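PDB 4ZU5: QdtA from Thermoanaerobacterium thermosaccharolyticum, which is a cupin-fold protein of the WxcM-like family, modelled here as a two-chain assembly with thymidine bound. Local coordinates for residues E114-E118 with T119-R123; I129-A132 with K133-F136. All blocks are in the same frame, centred on the assembly; numbering follows the deposited sequence.

Contact 1. Residues E114-E118 with T119-R123; sequences EYYDE and TDYIR. Unlike the reference sequence in segment 114-118: Tyr116 (reference Cys).
The rings of Tyr116 and Tyr121 meet obliquely, their planes at 55° and their centroids 5.5 Å apart. CE1 of Tyr121 reaches the edge of the Tyr116 ring, 3.5 Å from CE1 of Tyr116, while one face of the Tyr116 ring has the backbone N of Glu118 near its rim. The carbonyl O of Asp117 lies at the edge of the Tyr121 ring, and His53 meets that ring edge-to-face. A 3-10 turn of this cupin leads here into the short, weakly bonded strand 121-122; Tyr116, a cysteine in the reference sequence, and Tyr121 line the thymidine pocket with Arg35. Two backbone bonds hold the turn, from Asp120 N to Asp117 O and from Tyr121 N to Glu118 O. Asp117, its CG anti to the backbone N (chi1 -178°), swings its carboxylate over the start of the turn. There OD1 takes the hydroxyl OG1 of Thr119 at 2.9 Å on its syn side, 34° out of the carboxylate plane, and more weakly the N of Thr119. Asp120 turns its carboxylate to the backbone of Lys54 and Lys55. At the far end, where the placing of both side-chain ends is doubtful, a long, weak salt bridge sets Glu118 OE2 3.4 Å from Arg123 NE.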
loop_
_atom_site.group_PDB
_atom_site.type_symbol
_atom_site.label_atom_id
_atom_site.label_comp_id
_atom_site.label_asym_id
_atom_site.label_seq_id
_atom_site.Cartn_x
_atom_site.Cartn_y
_atom_site.Cartn_z
ATOM N N GLU A 114 -6.678 -10.278 7.220
ATOM C CA GLU A 114 -6.898 -11.617 6.721
ATOM C C GLU A 114 -6.963 -11.677 5.238
ATOM O O GLU A 114 -7.287 -10.726 4.553
ATOM C CB GLU A 114 -8.217 -12.180 7.251
ATOM C CG GLU A 114 -8.301 -12.238 8.753
ATOM C CD GLU A 114 -7.367 -13.248 9.382
ATOM O OE1 GLU A 114 -6.742 -14.082 8.664
ATOM O OE2 GLU A 114 -7.284 -13.168 10.625
ATOM N N TYR A 115 -6.672 -12.857 4.695
ATOM C CA TYR A 115 -7.020 -13.074 3.287
ATOM C C TYR A 115 -8.511 -12.921 3.060
ATOM O O TYR A 115 -9.304 -13.145 3.964
ATOM C CB TYR A 115 -6.608 -14.484 2.814
ATOM C CG TYR A 115 -5.144 -14.801 3.089
ATOM C CD1 TYR A 115 -4.763 -15.469 4.255
ATOM C CD2 TYR A 115 -4.145 -14.400 2.198
ATOM C CE1 TYR A 115 -3.425 -15.741 4.530
ATOM C CE2 TYR A 115 -2.807 -14.689 2.438
ATOM C CZ TYR A 115 -2.446 -15.355 3.605
ATOM O OH TYR A 115 -1.119 -15.654 3.867
ATOM N N TYR A 116 -8.854 -12.539 1.842
ATOM C CA TYR A 116 -10.209 -12.441 1.372
ATOM C C TYR A 116 -11.033 -13.658 1.704
ATOM O O TYR A 116 -10.599 -14.769 1.472
ATOM C CB TYR A 116 -10.210 -12.243 -0.126
ATOM C CG TYR A 116 -11.602 -12.182 -0.669
ATOM C CD1 TYR A 116 -12.401 -11.059 -0.459
ATOM C CD2 TYR A 116 -12.139 -13.253 -1.373
ATOM C CE1 TYR A 116 -13.681 -10.980 -0.976
ATOM C CE2 TYR A 116 -13.423 -13.184 -1.875
ATOM C CZ TYR A 116 -14.188 -12.052 -1.670
ATOM O OH TYR A 116 -15.456 -12.006 -2.183
ATOM N N ASP A 117 -12.185 -13.426 2.330
ATOM C CA ASP A 117 -13.120 -14.464 2.740
ATOM C C ASP A 117 -14.506 -13.912 2.411
ATOM O O ASP A 117 -14.987 -13.051 3.139
ATOM C CB ASP A 117 -13.004 -14.688 4.240
ATOM C CG ASP A 117 -13.911 -15.796 4.763
ATOM O OD1 ASP A 117 -14.635 -16.402 3.944
ATOM O OD2 ASP A 117 -13.902 -16.009 6.008
ATOM N N GLU A 118 -15.115 -14.344 1.308
ATOM C CA GLU A 118 -16.448 -13.873 0.957
ATOM C C GLU A 118 -17.425 -14.064 2.109
ATOM O O GLU A 118 -18.218 -13.174 2.378
ATOM C CB GLU A 118 -16.996 -14.526 -0.327
ATOM C CG GLU A 118 -18.334 -13.946 -0.798
ATOM C CD GLU A 118 -18.373 -12.414 -0.925
ATOM O OE1 GLU A 118 -17.338 -11.800 -1.271
ATOM O OE2 GLU A 118 -19.444 -11.790 -0.699
ATOM N N THR A 119 -17.312 -15.157 2.858
ATOM C CA THR A 119 -18.195 -15.344 4.001
ATOM C C THR A 119 -18.082 -14.305 5.112
ATOM O O THR A 119 -18.836 -14.374 6.071
ATOM C CB THR A 119 -18.050 -16.735 4.660
ATOM O OG1 THR A 119 -16.951 -16.781 5.583
ATOM C CG2 THR A 119 -17.914 -17.851 3.617
ATOM N N ASP A 120 -17.098 -13.409 5.072
ATOM C CA ASP A 120 -16.996 -12.416 6.136
ATOM C C ASP A 120 -17.304 -11.065 5.556
ATOM O O ASP A 120 -17.164 -10.068 6.237
ATOM C CB ASP A 120 -15.585 -12.437 6.757
ATOM C CG ASP A 120 -15.446 -11.500 7.943
ATOM O OD1 ASP A 120 -16.347 -11.506 8.816
ATOM O OD2 ASP A 120 -14.482 -10.700 7.957
ATOM N N TYR A 121 -17.674 -11.032 4.279
ATOM C CA TYR A 121 -17.971 -9.781 3.605
ATOM C C TYR A 121 -19.464 -9.637 3.757
ATOM O O TYR A 121 -20.179 -10.341 3.078
ATOM C CB TYR A 121 -17.648 -9.879 2.109
ATOM C CG TYR A 121 -16.660 -8.880 1.589
ATOM C CD1 TYR A 121 -15.288 -9.164 1.628
ATOM C CD2 TYR A 121 -17.072 -7.671 1.034
ATOM C CE1 TYR A 121 -14.344 -8.266 1.155
ATOM C CE2 TYR A 121 -16.137 -6.762 0.536
ATOM C CZ TYR A 121 -14.766 -7.063 0.595
ATOM O OH TYR A 121 -13.789 -6.202 0.097
ATOM N N ILE A 122 -19.936 -8.824 4.698
ATOM C CA ILE A 122 -21.361 -8.581 4.850
ATOM C C ILE A 122 -21.805 -7.531 3.842
ATOM O O ILE A 122 -21.437 -6.354 3.939
ATOM C CB ILE A 122 -21.725 -8.045 6.227
ATOM C CG1 ILE A 122 -21.293 -9.015 7.328
ATOM C CG2 ILE A 122 -23.227 -7.816 6.295
ATOM C CD1 ILE A 122 -21.465 -8.426 8.715
ATOM N N ARG A 123 -22.605 -7.945 2.865
ATOM C CA ARG A 123 -23.091 -7.015 1.848
ATOM C C ARG A 123 -24.577 -6.674 2.009
ATOM O O ARG A 123 -25.062 -5.726 1.442
ATOM C CB ARG A 123 -22.860 -7.597 0.459
ATOM C CG ARG A 123 -21.422 -7.437 0.013
ATOM C CD ARG A 123 -21.032 -8.417 -1.090
ATOM N NE ARG A 123 -19.585 -8.398 -1.298
ATOM C CZ ARG A 123 -18.898 -7.317 -1.671
ATOM N NH1 ARG A 123 -19.511 -6.159 -1.917
ATOM N NH2 ARG A 123 -17.583 -7.391 -1.803
#

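Contact 2. Residues I129-A132 with K133-F136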
loop_
_atom_site.group_PDB
_atom_site.type_symbol
_atom_site.label_atom_id
_atom_site.label_comp_id
_atom_site.label_asym_id
_atom_site.label_seq_id
_atom_site.Cartn_x
_atom_site.Cartn_y
_atom_site.Cartn_z
ATOM N N ILE A 129 -27.277 -4.656 9.880
ATOM C CA ILE A 129 -27.944 -3.959 10.970
ATOM C C ILE A 129 -28.388 -4.889 12.075
ATOM O O ILE A 129 -28.267 -4.542 13.237
ATOM C CB ILE A 129 -29.180 -3.169 10.461
ATOM C CG1 ILE A 129 -28.739 -2.028 9.534
ATOM C CG2 ILE A 129 -29.981 -2.581 11.616
ATOM C CD1 ILE A 129 -27.995 -0.905 10.238
ATOM N N ASP A 130 -28.940 -6.034 11.722
ATOM C CA ASP A 130 -29.331 -6.992 12.727
ATOM C C ASP A 130 -28.127 -7.375 13.561
ATOM O O ASP A 130 -28.210 -7.325 14.772
ATOM C CB ASP A 130 -29.907 -8.255 12.105
ATOM C CG ASP A 130 -31.374 -8.077 11.721
ATOM O OD1 ASP A 130 -32.068 -7.191 12.282
ATOM O OD2 ASP A 130 -31.812 -8.837 10.839
ATOM N N GLU A 131 -27.067 -7.847 12.910
ATOM C CA GLU A 131 -25.842 -8.248 13.649
ATOM C C GLU A 131 -25.286 -7.088 14.484
ATOM O O GLU A 131 -24.887 -7.252 15.629
ATOM C CB GLU A 131 -24.742 -8.717 12.691
ATOM C CG GLU A 131 -25.001 -10.008 11.935
ATOM C CD GLU A 131 -25.531 -11.116 12.829
ATOM O OE1 GLU A 131 -24.680 -11.888 13.319
ATOM O OE2 GLU A 131 -26.772 -11.182 13.067
ATOM N N ALA A 132 -25.230 -5.900 13.906
ATOM C CA ALA A 132 -24.639 -4.785 14.614
ATOM C C ALA A 132 -25.492 -4.305 15.771
ATOM O O ALA A 132 -24.976 -3.829 16.777
ATOM C CB ALA A 132 -24.377 -3.642 13.640
ATOM N N LYS A 133 -26.811 -4.385 15.659
ATOM C CA LYS A 133 -27.651 -4.027 16.801
ATOM C C LYS A 133 -27.385 -4.939 17.995
ATOM O O LYS A 133 -27.394 -4.477 19.122
ATOM C CB LYS A 133 -29.151 -4.030 16.445
ATOM C CG LYS A 133 -29.650 -2.692 15.908
ATOM C CD LYS A 133 -30.957 -2.824 15.146
ATOM C CE LYS A 133 -31.650 -1.497 14.853
ATOM N NZ LYS A 133 -32.790 -1.758 13.896
ATOM N N LYS A 134 -27.189 -6.220 17.774
ATOM C CA LYS A 134 -26.796 -7.101 18.878
ATOM C C LYS A 134 -25.491 -6.704 19.574
ATOM O O LYS A 134 -25.354 -6.880 20.790
ATOM C CB LYS A 134 -26.616 -8.534 18.395
ATOM C CG LYS A 134 -27.870 -9.202 17.856
ATOM C CD LYS A 134 -27.518 -10.616 17.417
ATOM C CE LYS A 134 -28.454 -11.148 16.346
ATOM N NZ LYS A 134 -27.936 -12.441 15.825
ATOM N N ARG A 135 -24.506 -6.231 18.821
ATOM C CA ARG A 135 -23.244 -5.768 19.431
ATOM C C ARG A 135 -23.368 -4.438 20.183
ATOM O O ARG A 135 -22.874 -4.297 21.294
ATOM C CB ARG A 135 -22.175 -5.631 18.329
ATOM C CG ARG A 135 -20.840 -5.052 18.770
ATOM C CD ARG A 135 -20.220 -5.985 19.781
ATOM N NE ARG A 135 -20.169 -7.292 19.158
ATOM C CZ ARG A 135 -19.103 -7.800 18.562
ATOM N NH1 ARG A 135 -17.927 -7.174 18.582
ATOM N NH2 ARG A 135 -19.218 -8.981 17.984
ATOM N N PHE A 136 -23.986 -3.439 19.546
ATOM C CA PHE A 136 -23.889 -2.071 19.993
ATOM C C PHE A 136 -25.060 -1.618 20.859
ATOM O O PHE A 136 -24.872 -0.827 21.762
ATOM C CB PHE A 136 -23.769 -1.137 18.796
ATOM C CG PHE A 136 -22.529 -1.357 17.990
ATOM C CD1 PHE A 136 -21.307 -0.880 18.445
ATOM C CD2 PHE A 136 -22.562 -2.031 16.786
ATOM C CE1 PHE A 136 -20.152 -1.062 17.699
ATOM C CE2 PHE A 136 -21.413 -2.206 16.021
ATOM C CZ PHE A 136 -20.200 -1.697 16.466
#
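Glu131 and Lys134 lie side by side on the helix and point the same way, so that their charged ends meet three residues apart in a salt bridge. NZ of Lys134 hydrogen-bonds OE2 of Glu131 on the syn side, 22° out of the carboxylate plane, at 3.2 Å. A bend at chi2 (-46°) brings the glutamate up to the ammonium, whereas the lysine runs extended beyond CG. Ile129 and Lys133 cross at a slant: CG2 of Ile129 lies as near to NZ as to CD of Lys133, 3.7 Å each, so the methyl also touches the ammonium end. A third pairing joins Ala132 to Phe136. The methyl CB of Ala132 meets the ring at its edge, in plane, 4.0 Å from CD2 of Phe136, and CG of Arg135 covers one face over the ring centre. Pro74 touches both Ala132 and Phe136, placing this side of helix 125-136 against the body of the protein. Along the backbone, Lys133 N to Ile129 O and Phe136 N to Ala132 O are sound helical bonds, but Lys134 N to Asp130 O and Arg135 N to Glu131 O are weak, 3.4 Å each. The chemistry is thus divided: Ala132 and Phe136 against Pro74, and a Glu131–Lys134 ion pair at the surface that probably adds only modestly to helix stability.

Contact 1 closes before contact 2 opens, and the two follow in series near the end of the chain: loop and 3-10 turn, strand 121-122, then helix 125-136. Their centres are 18 Å apart and their nearest atoms about 5 Å, without touching. Within this chain, strand 121-122 is an outermost strand of one five-stranded antiparallel sheet, beside strand 47-53, and the helix follows directly. Ile122 links the two elements, its side chain touching Phe127 and Tyr128 in the first part of the helix. The pair illustrates how one terminal run of chain can serve two settings: contact 1 supplies two residues of the thymidine pocket, whereas contact 2 is the later part of a surface helix lying against loops.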